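Local coordinates for protein pyrrolidone-carboxylate peptidase (Pyrococcus furiosus, PDB 1X10) that removes N-terminal pyroglutamyl (5-oxoproline) groups from peptides as a C15-family thiol peptidase that assembles into a homotetramer, at residues I16-R21 with P171-D176. The protein carries 3 engineered substitutions. Sequence-based numbering, arbitrary orientation.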
ATOM      1  N   ILE A  16      -1.913  -3.622  23.254  1.00 19.75           N
ATOM      2  CA  ILE A  16      -3.004  -2.699  23.536  1.00 18.40           C
ATOM      3  C   ILE A  16      -3.994  -2.571  22.386  1.00 17.02           C
ATOM      4  O   ILE A  16      -3.728  -2.975  21.253  1.00 16.20           O
ATOM      5  CB  ILE A  16      -2.493  -1.273  23.837  1.00 19.40           C
ATOM      6  CG1 ILE A  16      -1.977  -0.632  22.548  1.00 19.73           C
ATOM      7  CG2 ILE A  16      -1.389  -1.316  24.893  1.00 20.23           C
ATOM      8  CD1 ILE A  16      -1.641   0.840  22.681  1.00 21.27           C
ATOM      9  N   ASN A  17      -5.147  -2.003  22.714  1.00 15.42           N
ATOM     10  CA  ASN A  17      -6.200  -1.731  21.754  1.00 13.60           C
ATOM     11  C   ASN A  17      -6.632  -0.328  22.158  1.00 12.47           C
ATOM     12  O   ASN A  17      -7.213  -0.133  23.224  1.00 12.40           O
ATOM     13  CB  ASN A  17      -7.371  -2.705  21.911  1.00 12.82           C
ATOM     14  CG  ASN A  17      -8.403  -2.538  20.814  1.00 12.36           C
ATOM     15  OD1 ASN A  17      -8.705  -1.420  20.410  1.00 11.68           O
ATOM     16  ND2 ASN A  17      -8.946  -3.649  20.328  1.00 10.58           N
ATOM     17  N   PRO A  18      -6.342   0.670  21.317  1.00 12.15           N
ATOM     18  CA  PRO A  18      -6.722   2.044  21.647  1.00 12.21           C
ATOM     19  C   PRO A  18      -8.210   2.261  21.933  1.00 12.06           C
ATOM     20  O   PRO A  18      -8.569   3.195  22.654  1.00 11.39           O
ATOM     21  CB  PRO A  18      -6.225   2.840  20.438  1.00 12.57           C
ATOM     22  CG  PRO A  18      -6.327   1.858  19.320  1.00 12.17           C
ATOM     23  CD  PRO A  18      -5.782   0.592  19.955  1.00 12.17           C
ATOM     24  N   THR A  19      -9.071   1.407  21.388  1.00 11.30           N
ATOM     25  CA  THR A  19     -10.508   1.577  21.617  1.00 11.47           C
ATOM     26  C   THR A  19     -10.904   1.227  23.051  1.00 11.54           C
ATOM     27  O   THR A  19     -11.940   1.669  23.540  1.00 11.44           O
ATOM     28  CB  THR A  19     -11.355   0.757  20.606  1.00 11.14           C
ATOM     29  OG1 THR A  19     -11.167  -0.647  20.820  1.00 10.87           O
ATOM     30  CG2 THR A  19     -10.948   1.111  19.184  1.00 10.52           C
ATOM     31  N   GLU A  20     -10.072   0.442  23.728  1.00 12.13           N
ATOM     32  CA  GLU A  20     -10.349   0.100  25.118  1.00 13.17           C
ATOM     33  C   GLU A  20     -10.204   1.386  25.939  1.00 13.79           C
ATOM     34  O   GLU A  20     -11.040   1.692  26.791  1.00 13.23           O
ATOM     35  CB  GLU A  20      -9.365  -0.960  25.622  1.00 14.42           C
ATOM     36  CG  GLU A  20      -9.411  -1.176  27.128  1.00 16.14           C
ATOM     37  CD  GLU A  20      -8.718  -2.458  27.568  1.00 17.35           C
ATOM     38  OE1 GLU A  20      -7.675  -2.812  26.983  1.00 17.89           O
ATOM     39  OE2 GLU A  20      -9.210  -3.109  28.513  1.00 19.06           O
ATOM     40  N   ARG A  21      -9.142   2.139  25.666  1.00 13.49           N
ATOM     41  CA  ARG A  21      -8.900   3.400  26.367  1.00 15.36           C
ATOM     42  C   ARG A  21      -9.986   4.417  26.043  1.00 14.40           C
ATOM     43  O   ARG A  21     -10.423   5.166  26.912  1.00 14.54           O
ATOM     44  CB  ARG A  21      -7.549   3.990  25.970  1.00 17.59           C
ATOM     45  CG  ARG A  21      -6.361   3.405  26.694  1.00 21.98           C
ATOM     46  CD  ARG A  21      -5.072   4.065  26.215  1.00 24.95           C
ATOM     47  NE  ARG A  21      -5.034   5.498  26.503  1.00 27.00           N
ATOM     48  CZ  ARG A  21      -4.070   6.314  26.081  1.00 28.68           C
ATOM     49  NH1 ARG A  21      -3.071   5.838  25.350  1.00 29.11           N
ATOM     50  NH2 ARG A  21      -4.091   7.605  26.395  1.00 28.94           N
ATOM     51  N   PRO A 171       0.261   5.610  17.057  1.00 13.26           N
ATOM     52  CA  PRO A 171       1.721   5.566  16.875  1.00 13.70           C
ATOM     53  C   PRO A 171       2.550   4.565  17.678  1.00 14.90           C
ATOM     54  O   PRO A 171       3.381   3.856  17.109  1.00 15.16           O
ATOM     55  CB  PRO A 171       2.142   7.012  17.137  1.00 13.57           C
ATOM     56  CG  PRO A 171       0.972   7.780  16.580  1.00 13.21           C
ATOM     57  CD  PRO A 171      -0.207   7.006  17.147  1.00 13.09           C
ATOM     58  N   GLU A 172       2.343   4.499  18.988  1.00 15.80           N
ATOM     59  CA  GLU A 172       3.124   3.579  19.810  1.00 16.75           C
ATOM     60  C   GLU A 172       2.994   2.116  19.395  1.00 17.00           C
ATOM     61  O   GLU A 172       3.877   1.307  19.684  1.00 17.13           O
ATOM     62  CB  GLU A 172       2.753   3.729  21.285  1.00 18.14           C
ATOM     63  CG  GLU A 172       1.281   3.545  21.580  1.00 20.26           C
ATOM     64  CD  GLU A 172       0.940   3.900  23.012  1.00 21.96           C
ATOM     65  OE1 GLU A 172       1.072   3.025  23.898  1.00 22.42           O
ATOM     66  OE2 GLU A 172       0.553   5.066  23.249  1.00 22.73           O
ATOM     67  N   GLN A 173       1.904   1.777  18.713  1.00 16.09           N
ATOM     68  CA  GLN A 173       1.691   0.400  18.274  1.00 15.56           C
ATOM     69  C   GLN A 173       2.528   0.056  17.040  1.00 16.12           C
ATOM     70  O   GLN A 173       2.675  -1.115  16.692  1.00 15.59           O
ATOM     71  CB  GLN A 173       0.213   0.169  17.950  1.00 14.99           C
ATOM     72  CG  GLN A 173      -0.716   0.222  19.154  1.00 13.71           C
ATOM     73  CD  GLN A 173      -2.147  -0.112  18.782  1.00 13.42           C
ATOM     74  OE1 GLN A 173      -2.831   0.681  18.133  1.00 12.62           O
ATOM     75  NE2 GLN A 173      -2.604  -1.299  19.178  1.00 12.19           N
ATOM     76  N   ILE A 174       3.067   1.079  16.384  1.00 16.71           N
ATOM     77  CA  ILE A 174       3.863   0.884  15.175  1.00 18.26           C
ATOM     78  C   ILE A 174       5.326   0.528  15.457  1.00 19.36           C
ATOM     79  O   ILE A 174       5.978  -0.155  14.661  1.00 19.56           O
ATOM     80  CB  ILE A 174       3.843   2.162  14.292  1.00 17.63           C
ATOM     81  CG1 ILE A 174       2.399   2.596  14.023  1.00 17.10           C
ATOM     82  CG2 ILE A 174       4.578   1.907  12.981  1.00 17.44           C
ATOM     83  CD1 ILE A 174       1.549   1.552  13.333  1.00 17.09           C
ATOM     84  N   ILE A 175       5.833   0.985  16.595  1.00 21.14           N
ATOM     85  CA  ILE A 175       7.226   0.759  16.961  1.00 23.17           C
ATOM     86  C   ILE A 175       7.794  -0.637  16.679  1.00 24.91           C
ATOM     87  O   ILE A 175       8.770  -0.762  15.939  1.00 24.71           O
ATOM     88  CB  ILE A 175       7.472   1.111  18.444  1.00 23.51           C
ATOM     89  CG1 ILE A 175       6.964   2.526  18.737  1.00 23.34           C
ATOM     90  CG2 ILE A 175       8.964   1.024  18.761  1.00 22.98           C
ATOM     91  CD1 ILE A 175       7.474   3.587  17.768  1.00 23.59           C
ATOM     92  N   ASP A 176       7.202  -1.684  17.247  1.00 26.85           N
ATOM     93  CA  ASP A 176       7.732  -3.029  17.014  1.00 28.96           C
ATOM     94  C   ASP A 176       7.411  -3.623  15.642  1.00 29.35           C
ATOM     95  O   ASP A 176       7.832  -4.736  15.333  1.00 29.51           O
ATOM     96  CB  ASP A 176       7.271  -3.989  18.116  1.00 30.66           C
ATOM     97  CG  ASP A 176       5.768  -4.124  18.184  1.00 32.30           C
ATOM     98  OD1 ASP A 176       5.146  -4.410  17.137  1.00 33.91           O
ATOM     99  OD2 ASP A 176       5.210  -3.952  19.288  1.00 33.80           O
TER
HETATM  100  O   HOH W   1      -0.452  -2.961  20.710  1.00 17.56           O
HETATM  101  O   HOH W   2      -1.078   7.241  24.210  1.00 42.34           O
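I16 and Q173 mark the nearest approach of the two backbones, 7.7 Å between CA atoms. On one side the chain leaves a loop at N17, the N-cap of helix 18-26; N17 OD1 accepts from T19 N at 3.0 Å and also from T19 OG1. On the other, residues 171-174 have helical torsions and lead into the short helix 175-178. Q173 makes the largest single contribution, 71 Å² of the 206 Å² buried on both sides. Its CG lies anti to the carbonyl carbon (chi1 -67°) and 3.7 Å from both I16 CG1 and I16 CD1, while OE1 rests 3.5 Å from P18 CD and accepts from I170 N. Although Q173 NE2 lies 2.9 Å from I16 O, the angle is too poor for a hydrogen bond; NE2 instead donates to a water that also accepts from I16 N. I16 crosses E172 at about a right angle, its CD1 3.7 Å from E172 OE1. Farther out, R21 NH1 and E172 OE2 stand 4.3 Å apart, beyond salt-bridge range, and a second water in the guanidinium plane joins them; R21 also makes a cation-pi contact with Y189. An alanine in place of Q173 would probably open a gap beside I16 and P18 and leave I170 N and the bridging water without their amide partner. Beyond van der Waals contact, coupling thus runs through water, near the active site: the N17 side chain lies about 8 Å from those of active-site H166 and S142 (altered here).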